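Local coordinates for protein lactaldehyde dehydrogenase (Escherichia coli, PDB 2IMP) that oxidises L-lactaldehyde irreversibly to L-lactate with NAD+ as the electron acceptor, and also acts on glycolaldehyde, serving L-fucose and L-rhamnose breakdown, at residues P4-W18 / I35-A49. Numbering follows the deposited sequence.
Sequences PVQHPMYIDGQFVTW and ISRIPDGQAEDARKA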
ATOM      1  N   PRO A   4     -37.483   1.492 -37.904  1.00 40.39           N
ATOM      2  CA  PRO A   4     -36.737   1.552 -36.644  1.00 38.06           C
ATOM      3  C   PRO A   4     -36.457   0.116 -36.148  1.00 35.77           C
ATOM      4  O   PRO A   4     -37.380  -0.661 -35.900  1.00 35.99           O
ATOM      5  CB  PRO A   4     -37.678   2.320 -35.725  1.00 39.06           C
ATOM      6  CG  PRO A   4     -39.016   1.875 -36.189  1.00 39.76           C
ATOM      7  CD  PRO A   4     -38.883   1.902 -37.695  1.00 39.33           C
ATOM      8  N   VAL A   5     -35.180  -0.221 -36.031  1.00 32.29           N
ATOM      9  CA  VAL A   5     -34.788  -1.547 -35.593  1.00 29.99           C
ATOM     10  C   VAL A   5     -35.318  -1.922 -34.198  1.00 29.80           C
ATOM     11  O   VAL A   5     -35.397  -1.083 -33.302  1.00 30.78           O
ATOM     12  CB  VAL A   5     -33.244  -1.693 -35.605  1.00 29.08           C
ATOM     13  CG1 VAL A   5     -32.618  -0.661 -34.678  1.00 28.78           C
ATOM     14  CG2 VAL A   5     -32.839  -3.097 -35.184  1.00 28.82           C
ATOM     15  N   GLN A   6     -35.711  -3.181 -34.049  1.00 28.95           N
ATOM     16  CA  GLN A   6     -36.198  -3.687 -32.774  1.00 28.20           C
ATOM     17  C   GLN A   6     -35.100  -4.546 -32.116  1.00 26.09           C
ATOM     18  O   GLN A   6     -34.811  -5.655 -32.565  1.00 27.09           O
ATOM     19  CB  GLN A   6     -37.484  -4.495 -32.986  1.00 29.08           C
ATOM     20  CG  GLN A   6     -38.515  -3.705 -33.808  1.00 32.38           C
ATOM     21  CD  GLN A   6     -39.952  -4.097 -33.492  1.00 34.13           C
ATOM     22  OE1 GLN A   6     -40.845  -3.234 -33.508  1.00 35.47           O
ATOM     23  NE2 GLN A   6     -40.201  -5.372 -33.244  1.00 31.06           N
ATOM     24  N   HIS A   7     -34.489  -4.004 -31.069  1.00 23.49           N
ATOM     25  CA  HIS A   7     -33.384  -4.667 -30.392  1.00 20.42           C
ATOM     26  C   HIS A   7     -33.711  -5.851 -29.469  1.00 18.86           C
ATOM     27  O   HIS A   7     -34.737  -5.871 -28.786  1.00 18.23           O
ATOM     28  CB  HIS A   7     -32.583  -3.633 -29.590  1.00 19.43           C
ATOM     29  CG  HIS A   7     -31.878  -2.619 -30.437  1.00 17.96           C
ATOM     30  ND1 HIS A   7     -30.931  -2.965 -31.377  1.00 17.58           N
ATOM     31  CD2 HIS A   7     -31.973  -1.271 -30.480  1.00 17.87           C
ATOM     32  CE1 HIS A   7     -30.473  -1.872 -31.961  1.00 16.66           C
ATOM     33  NE2 HIS A   7     -31.089  -0.828 -31.435  1.00 16.75           N
ATOM     34  N   PRO A   8     -32.834  -6.868 -29.476  1.00 18.09           N
ATOM     35  CA  PRO A   8     -32.981  -8.059 -28.642  1.00 16.43           C
ATOM     36  C   PRO A   8     -32.052  -7.857 -27.424  1.00 18.41           C
ATOM     37  O   PRO A   8     -31.164  -6.997 -27.451  1.00 16.60           O
ATOM     38  CB  PRO A   8     -32.454  -9.167 -29.536  1.00 17.36           C
ATOM     39  CG  PRO A   8     -31.304  -8.482 -30.216  1.00 16.70           C
ATOM     40  CD  PRO A   8     -31.875  -7.121 -30.571  1.00 15.90           C
ATOM     41  N   MET A   9     -32.270  -8.632 -26.371  1.00 17.20           N
ATOM     42  CA  MET A   9     -31.401  -8.549 -25.215  1.00 17.03           C
ATOM     43  C   MET A   9     -30.202  -9.497 -25.391  1.00 16.55           C
ATOM     44  O   MET A   9     -30.191 -10.322 -26.309  1.00 17.55           O
ATOM     45  CB  MET A   9     -32.165  -8.924 -23.936  1.00 16.13           C
ATOM     46  CG  MET A   9     -33.244  -7.920 -23.529  1.00 17.55           C
ATOM     47  SD  MET A   9     -34.085  -8.339 -21.967  1.00 18.15           S
ATOM     48  CE  MET A   9     -35.794  -7.917 -22.380  1.00 16.13           C
ATOM     49  N   TYR A  10     -29.189  -9.355 -24.552  1.00 13.94           N
ATOM     50  CA  TYR A  10     -28.052 -10.251 -24.634  1.00 13.85           C
ATOM     51  C   TYR A  10     -27.929 -11.054 -23.340  1.00 14.19           C
ATOM     52  O   TYR A  10     -27.460 -10.543 -22.324  1.00 13.81           O
ATOM     53  CB  TYR A  10     -26.759  -9.481 -24.900  1.00 13.09           C
ATOM     54  CG  TYR A  10     -25.621 -10.379 -25.311  1.00 13.83           C
ATOM     55  CD1 TYR A  10     -25.607 -10.986 -26.571  1.00 13.72           C
ATOM     56  CD2 TYR A  10     -24.568 -10.650 -24.435  1.00 12.29           C
ATOM     57  CE1 TYR A  10     -24.560 -11.836 -26.951  1.00 14.41           C
ATOM     58  CE2 TYR A  10     -23.520 -11.499 -24.803  1.00 12.89           C
ATOM     59  CZ  TYR A  10     -23.525 -12.090 -26.056  1.00 14.76           C
ATOM     60  OH  TYR A  10     -22.504 -12.932 -26.412  1.00 13.95           O
ATOM     61  N   ILE A  11     -28.389 -12.298 -23.392  1.00 15.84           N
ATOM     62  CA  ILE A  11     -28.392 -13.172 -22.233  1.00 16.69           C
ATOM     63  C   ILE A  11     -27.694 -14.534 -22.436  1.00 17.38           C
ATOM     64  O   ILE A  11     -27.973 -15.255 -23.393  1.00 18.70           O
ATOM     65  CB  ILE A  11     -29.847 -13.415 -21.774  1.00 16.64           C
ATOM     66  CG1 ILE A  11     -30.501 -12.070 -21.442  1.00 18.99           C
ATOM     67  CG2 ILE A  11     -29.878 -14.353 -20.569  1.00 16.33           C
ATOM     68  CD1 ILE A  11     -32.012 -12.126 -21.281  1.00 18.46           C
ATOM     69  N   ASP A  12     -26.788 -14.854 -21.520  1.00 14.77           N
ATOM     70  CA  ASP A  12     -26.036 -16.099 -21.544  1.00 14.72           C
ATOM     71  C   ASP A  12     -25.284 -16.411 -22.863  1.00 14.65           C
ATOM     72  O   ASP A  12     -25.374 -17.521 -23.398  1.00 11.39           O
ATOM     73  CB  ASP A  12     -26.959 -17.272 -21.173  1.00 15.06           C
ATOM     74  CG  ASP A  12     -26.187 -18.532 -20.784  1.00 16.47           C
ATOM     75  OD1 ASP A  12     -24.959 -18.443 -20.563  1.00 15.86           O
ATOM     76  OD2 ASP A  12     -26.811 -19.609 -20.685  1.00 15.02           O
ATOM     77  N   GLY A  13     -24.560 -15.421 -23.377  1.00 13.99           N
ATOM     78  CA  GLY A  13     -23.771 -15.630 -24.576  1.00 13.24           C
ATOM     79  C   GLY A  13     -24.465 -15.583 -25.923  1.00 17.10           C
ATOM     80  O   GLY A  13     -23.871 -15.964 -26.934  1.00 17.33           O
ATOM     81  N   GLN A  14     -25.707 -15.115 -25.955  1.00 15.26           N
ATOM     82  CA  GLN A  14     -26.437 -15.023 -27.216  1.00 18.26           C
ATOM     83  C   GLN A  14     -27.524 -13.933 -27.217  1.00 17.90           C
ATOM     84  O   GLN A  14     -28.062 -13.583 -26.163  1.00 18.22           O
ATOM     85  CB  GLN A  14     -27.103 -16.371 -27.546  1.00 17.78           C
ATOM     86  CG  GLN A  14     -28.200 -16.780 -26.556  1.00 18.27           C
ATOM     87  CD  GLN A  14     -28.807 -18.157 -26.846  1.00 22.37           C
ATOM     88  OE1 GLN A  14     -29.673 -18.634 -26.107  1.00 20.46           O
ATOM     89  NE2 GLN A  14     -28.355 -18.792 -27.923  1.00 22.06           N
ATOM     90  N   PHE A  15     -27.819 -13.383 -28.387  1.00 17.43           N
ATOM     91  CA  PHE A  15     -28.892 -12.411 -28.454  1.00 20.25           C
ATOM     92  C   PHE A  15     -30.250 -13.133 -28.412  1.00 21.12           C
ATOM     93  O   PHE A  15     -30.453 -14.112 -29.128  1.00 21.91           O
ATOM     94  CB  PHE A  15     -28.788 -11.560 -29.724  1.00 18.65           C
ATOM     95  CG  PHE A  15     -27.685 -10.539 -29.681  1.00 19.21           C
ATOM     96  CD1 PHE A  15     -26.489 -10.758 -30.352  1.00 17.68           C
ATOM     97  CD2 PHE A  15     -27.840  -9.365 -28.950  1.00 17.46           C
ATOM     98  CE1 PHE A  15     -25.464  -9.817 -30.304  1.00 20.10           C
ATOM     99  CE2 PHE A  15     -26.818  -8.417 -28.893  1.00 17.29           C
ATOM    100  CZ  PHE A  15     -25.627  -8.646 -29.570  1.00 18.26           C
ATOM    101  N   VAL A  16     -31.143 -12.675 -27.547  1.00 22.90           N
ATOM    102  CA  VAL A  16     -32.452 -13.293 -27.421  1.00 24.35           C
ATOM    103  C   VAL A  16     -33.607 -12.397 -27.891  1.00 24.92           C
ATOM    104  O   VAL A  16     -33.854 -11.336 -27.318  1.00 25.39           O
ATOM    105  CB  VAL A  16     -32.724 -13.722 -25.958  1.00 24.89           C
ATOM    106  CG1 VAL A  16     -34.090 -14.392 -25.854  1.00 27.06           C
ATOM    107  CG2 VAL A  16     -31.640 -14.676 -25.488  1.00 26.27           C
ATOM    108  N   THR A  17     -34.297 -12.834 -28.939  1.00 26.49           N
ATOM    109  CA  THR A  17     -35.416 -12.068 -29.468  1.00 28.98           C
ATOM    110  C   THR A  17     -36.592 -11.924 -28.485  1.00 30.33           C
ATOM    111  O   THR A  17     -37.095 -12.909 -27.951  1.00 32.72           O
ATOM    112  CB  THR A  17     -35.952 -12.683 -30.788  1.00 29.77           C
ATOM    113  OG1 THR A  17     -34.953 -12.570 -31.810  1.00 29.12           O
ATOM    114  CG2 THR A  17     -37.216 -11.956 -31.242  1.00 29.35           C
ATOM    115  N   TRP A  18     -37.006 -10.684 -28.269  1.00 32.44           N
ATOM    116  CA  TRP A  18     -38.104 -10.365 -27.370  1.00 36.33           C
ATOM    117  C   TRP A  18     -39.479 -10.893 -27.835  1.00 39.55           C
ATOM    118  O   TRP A  18     -39.930 -10.581 -28.937  1.00 40.94           O
ATOM    119  CB  TRP A  18     -38.172  -8.852 -27.204  1.00 34.11           C
ATOM    120  CG  TRP A  18     -39.288  -8.357 -26.346  1.00 33.72           C
ATOM    121  CD1 TRP A  18     -40.289  -7.506 -26.720  1.00 32.22           C
ATOM    122  CD2 TRP A  18     -39.459  -8.587 -24.941  1.00 31.50           C
ATOM    123  NE1 TRP A  18     -41.067  -7.185 -25.636  1.00 32.49           N
ATOM    124  CE2 TRP A  18     -40.586  -7.835 -24.537  1.00 31.88           C
ATOM    125  CE3 TRP A  18     -38.774  -9.355 -23.994  1.00 30.06           C
ATOM    126  CZ2 TRP A  18     -41.035  -7.822 -23.211  1.00 29.14           C
ATOM    127  CZ3 TRP A  18     -39.221  -9.341 -22.679  1.00 29.97           C
ATOM    128  CH2 TRP A  18     -40.346  -8.582 -22.301  1.00 31.63           C
ATOM    129  N   ILE A  35     -35.770   6.370 -33.605  1.00 27.34           N
ATOM    130  CA  ILE A  35     -34.602   5.748 -34.205  1.00 26.54           C
ATOM    131  C   ILE A  35     -34.469   4.232 -33.940  1.00 25.61           C
ATOM    132  O   ILE A  35     -33.780   3.513 -34.664  1.00 26.39           O
ATOM    133  CB  ILE A  35     -33.335   6.479 -33.736  1.00 26.53           C
ATOM    134  CG1 ILE A  35     -33.191   6.364 -32.217  1.00 27.50           C
ATOM    135  CG2 ILE A  35     -33.428   7.952 -34.126  1.00 25.09           C
ATOM    136  CD1 ILE A  35     -32.052   7.187 -31.640  1.00 28.61           C
ATOM    137  N   SER A  36     -35.146   3.768 -32.900  1.00 24.33           N
ATOM    138  CA  SER A  36     -35.124   2.362 -32.546  1.00 22.99           C
ATOM    139  C   SER A  36     -36.135   2.013 -31.460  1.00 21.65           C
ATOM    140  O   SER A  36     -36.758   2.897 -30.874  1.00 22.23           O
ATOM    141  CB  SER A  36     -33.726   1.948 -32.071  1.00 24.05           C
ATOM    142  OG  SER A  36     -33.397   2.577 -30.843  1.00 22.34           O
ATOM    143  N   ARG A  37     -36.288   0.720 -31.214  1.00 21.19           N
ATOM    144  CA  ARG A  37     -37.192   0.235 -30.196  1.00 22.55           C
ATOM    145  C   ARG A  37     -36.589  -0.901 -29.350  1.00 22.80           C
ATOM    146  O   ARG A  37     -35.909  -1.788 -29.871  1.00 22.41           O
ATOM    147  CB  ARG A  37     -38.504  -0.242 -30.834  1.00 26.78           C
ATOM    148  CG  ARG A  37     -39.435   0.890 -31.274  1.00 31.47           C
ATOM    149  CD  ARG A  37     -40.820   0.360 -31.631  1.00 34.70           C
ATOM    150  NE  ARG A  37     -40.860  -0.225 -32.966  1.00 39.27           N
ATOM    151  CZ  ARG A  37     -41.055   0.477 -34.079  1.00 40.91           C
ATOM    152  NH1 ARG A  37     -41.236   1.789 -34.015  1.00 40.99           N
ATOM    153  NH2 ARG A  37     -41.063  -0.132 -35.258  1.00 42.89           N
ATOM    154  N   ILE A  38     -36.822  -0.847 -28.046  1.00 21.34           N
ATOM    155  CA  ILE A  38     -36.318  -1.880 -27.163  1.00 20.72           C
ATOM    156  C   ILE A  38     -37.430  -2.554 -26.367  1.00 21.31           C
ATOM    157  O   ILE A  38     -38.474  -1.955 -26.106  1.00 20.81           O
ATOM    158  CB  ILE A  38     -35.278  -1.329 -26.156  1.00 19.38           C
ATOM    159  CG1 ILE A  38     -35.901  -0.205 -25.330  1.00 17.65           C
ATOM    160  CG2 ILE A  38     -34.037  -0.861 -26.895  1.00 18.87           C
ATOM    161  CD1 ILE A  38     -35.051   0.225 -24.149  1.00 20.46           C
ATOM    162  N   PRO A  39     -37.217  -3.811 -25.982  1.00 21.03           N
ATOM    163  CA  PRO A  39     -38.255  -4.491 -25.218  1.00 22.42           C
ATOM    164  C   PRO A  39     -38.569  -3.831 -23.874  1.00 23.83           C
ATOM    165  O   PRO A  39     -37.682  -3.298 -23.203  1.00 23.69           O
ATOM    166  CB  PRO A  39     -37.699  -5.908 -25.056  1.00 22.06           C
ATOM    167  CG  PRO A  39     -36.229  -5.753 -25.247  1.00 23.65           C
ATOM    168  CD  PRO A  39     -36.132  -4.736 -26.337  1.00 22.42           C
ATOM    169  N   ASP A  40     -39.849  -3.832 -23.521  1.00 23.56           N
ATOM    170  CA  ASP A  40     -40.263  -3.310 -22.234  1.00 24.34           C
ATOM    171  C   ASP A  40     -40.017  -4.419 -21.194  1.00 23.66           C
ATOM    172  O   ASP A  40     -40.942  -4.959 -20.584  1.00 22.61           O
ATOM    173  CB  ASP A  40     -41.744  -2.904 -22.273  1.00 25.86           C
ATOM    174  CG  ASP A  40     -42.199  -2.212 -20.995  1.00 28.83           C
ATOM    175  OD1 ASP A  40     -41.368  -1.553 -20.342  1.00 30.04           O
ATOM    176  OD2 ASP A  40     -43.396  -2.313 -20.648  1.00 32.33           O
ATOM    177  N   GLY A  41     -38.737  -4.765 -21.075  1.00 21.65           N
ATOM    178  CA  GLY A  41     -38.283  -5.811 -20.181  1.00 20.58           C
ATOM    179  C   GLY A  41     -38.940  -5.879 -18.826  1.00 19.31           C
ATOM    180  O   GLY A  41     -39.440  -4.888 -18.300  1.00 20.20           O
ATOM    181  N   GLN A  42     -38.936  -7.077 -18.263  1.00 19.20           N
ATOM    182  CA  GLN A  42     -39.520  -7.313 -16.955  1.00 20.67           C
ATOM    183  C   GLN A  42     -38.554  -8.072 -16.034  1.00 20.29           C
ATOM    184  O   GLN A  42     -37.529  -8.581 -16.491  1.00 20.75           O
ATOM    185  CB  GLN A  42     -40.826  -8.108 -17.108  1.00 21.04           C
ATOM    186  CG  GLN A  42     -41.882  -7.424 -17.984  1.00 21.91           C
ATOM    187  CD  GLN A  42     -42.445  -6.162 -17.349  1.00 23.77           C
ATOM    188  OE1 GLN A  42     -42.906  -6.187 -16.211  1.00 26.06           O
ATOM    189  NE2 GLN A  42     -42.415  -5.054 -18.088  1.00 24.30           N
ATOM    190  N   ALA A  43     -38.889  -8.147 -14.752  1.00 21.60           N
ATOM    191  CA  ALA A  43     -38.047  -8.847 -13.793  1.00 22.00           C
ATOM    192  C   ALA A  43     -37.544 -10.231 -14.282  1.00 22.31           C
ATOM    193  O   ALA A  43     -36.355 -10.539 -14.182  1.00 22.06           O
ATOM    194  CB  ALA A  43     -38.791  -8.997 -12.468  1.00 21.22           C
ATOM    195  N   GLU A  44     -38.450 -11.046 -14.815  1.00 23.72           N
ATOM    196  CA  GLU A  44     -38.067 -12.364 -15.306  1.00 24.01           C
ATOM    197  C   GLU A  44     -36.878 -12.333 -16.295  1.00 22.08           C
ATOM    198  O   GLU A  44     -36.020 -13.211 -16.263  1.00 22.02           O
ATOM    199  CB  GLU A  44     -39.273 -13.060 -15.944  1.00 28.74           C
ATOM    200  CG  GLU A  44     -39.971 -12.236 -17.015  1.00 37.02           C
ATOM    201  CD  GLU A  44     -41.409 -12.668 -17.238  1.00 41.06           C
ATOM    202  OE1 GLU A  44     -41.637 -13.863 -17.529  1.00 45.00           O
ATOM    203  OE2 GLU A  44     -42.313 -11.808 -17.122  1.00 43.54           O
ATOM    204  N   ASP A  45     -36.842 -11.322 -17.160  1.00 20.74           N
ATOM    205  CA  ASP A  45     -35.734 -11.191 -18.102  1.00 20.87           C
ATOM    206  C   ASP A  45     -34.414 -10.925 -17.358  1.00 20.17           C
ATOM    207  O   ASP A  45     -33.362 -11.470 -17.703  1.00 19.78           O
ATOM    208  CB  ASP A  45     -36.009 -10.054 -19.087  1.00 22.03           C
ATOM    209  CG  ASP A  45     -37.295 -10.261 -19.857  1.00 23.60           C
ATOM    210  OD1 ASP A  45     -37.396 -11.285 -20.564  1.00 23.65           O
ATOM    211  OD2 ASP A  45     -38.199  -9.408 -19.751  1.00 23.51           O
ATOM    212  N   ALA A  46     -34.498 -10.081 -16.334  1.00 18.09           N
ATOM    213  CA  ALA A  46     -33.337  -9.790 -15.509  1.00 18.64           C
ATOM    214  C   ALA A  46     -32.865 -11.065 -14.784  1.00 18.09           C
ATOM    215  O   ALA A  46     -31.667 -11.345 -14.710  1.00 16.05           O
ATOM    216  CB  ALA A  46     -33.674  -8.695 -14.487  1.00 14.98           C
ATOM    217  N   ARG A  47     -33.832 -11.831 -14.270  1.00 18.65           N
ATOM    218  CA  ARG A  47     -33.518 -13.073 -13.578  1.00 20.37           C
ATOM    219  C   ARG A  47     -32.785 -14.078 -14.473  1.00 20.67           C
ATOM    220  O   ARG A  47     -31.847 -14.739 -14.031  1.00 20.64           O
ATOM    221  CB  ARG A  47     -34.784 -13.725 -13.020  1.00 22.56           C
ATOM    222  CG  ARG A  47     -35.524 -12.875 -12.018  1.00 26.78           C
ATOM    223  CD  ARG A  47     -36.465 -13.710 -11.159  1.00 31.90           C
ATOM    224  NE  ARG A  47     -37.179 -12.869 -10.202  1.00 35.40           N
ATOM    225  CZ  ARG A  47     -38.370 -12.322 -10.427  1.00 37.08           C
ATOM    226  NH1 ARG A  47     -38.993 -12.539 -11.578  1.00 38.60           N
ATOM    227  NH2 ARG A  47     -38.929 -11.545  -9.508  1.00 37.27           N
ATOM    228  N   LYS A  48     -33.223 -14.189 -15.726  1.00 21.06           N
ATOM    229  CA  LYS A  48     -32.559 -15.087 -16.662  1.00 21.37           C
ATOM    230  C   LYS A  48     -31.085 -14.685 -16.857  1.00 19.51           C
ATOM    231  O   LYS A  48     -30.190 -15.534 -16.884  1.00 19.42           O
ATOM    232  CB  LYS A  48     -33.269 -15.074 -18.020  1.00 25.20           C
ATOM    233  CG  LYS A  48     -34.658 -15.687 -18.004  1.00 32.42           C
ATOM    234  CD  LYS A  48     -35.355 -15.525 -19.353  1.00 36.97           C
ATOM    235  CE  LYS A  48     -36.810 -15.980 -19.273  1.00 40.87           C
ATOM    236  NZ  LYS A  48     -37.576 -15.679 -20.518  1.00 42.62           N
ATOM    237  N   ALA A  49     -30.860 -13.380 -16.979  1.00 17.27           N
ATOM    238  CA  ALA A  49     -29.510 -12.855 -17.136  1.00 16.44           C
ATOM    239  C   ALA A  49     -28.674 -13.092 -15.868  1.00 14.52           C
ATOM    240  O   ALA A  49     -27.523 -13.523 -15.933  1.00 13.38           O
ATOM    241  CB  ALA A  49     -29.561 -11.359 -17.461  1.00 14.20           C
TER
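Parallel pairing between strands 5-11 and 34-39 joins the two inner strands of a small N-terminal four-stranded mixed sheet: Arg-37 N donates to Val-5 O (2.9 Å), and His-7 N returns a bond to Arg-37 O (2.9 Å). Gln-6 and Arg-37 point to the same face, where the long, flexible arginine bends at chi3 (-80°) and its NE gives Gln-6 OE1 a nearly straight bond of 3.1 Å. The oxygen lies in the guanidinium plane, although the amide stands almost perpendicular to it.

Beyond His-7 the strands part, and strand 9-11, hairpin-paired with 14-16, runs over the start of helix 43-62. The slender, bent Met-9 chain passes between strand and helix, its CE meeting Pro-39 CG (3.6 Å) and Asp-45 CG, while Ile-11 sets CG2 against Ala-49 CA (3.8 Å), where a small alanine lets the helix come close. Trp-18, with CG opposite its backbone nitrogen (chi1 178°), lays one indole face on Pro-39, a CH-pi contact, and brings the CZ3 edge of its six-membered ring to the Asp-45 carboxylate, which lies near the ring plane; its NE1 bonds to Ala-22 O. Asp-45 OD2 accepts from N of the N-cap residue Gln-42 (2.9 Å), tying down the helix start. Replacing Trp-18 by alanine would probably leave Pro-39 without its aromatic cover, the Asp-45 carboxylate without the indole edge beside it and Ala-22 O without its indole donor.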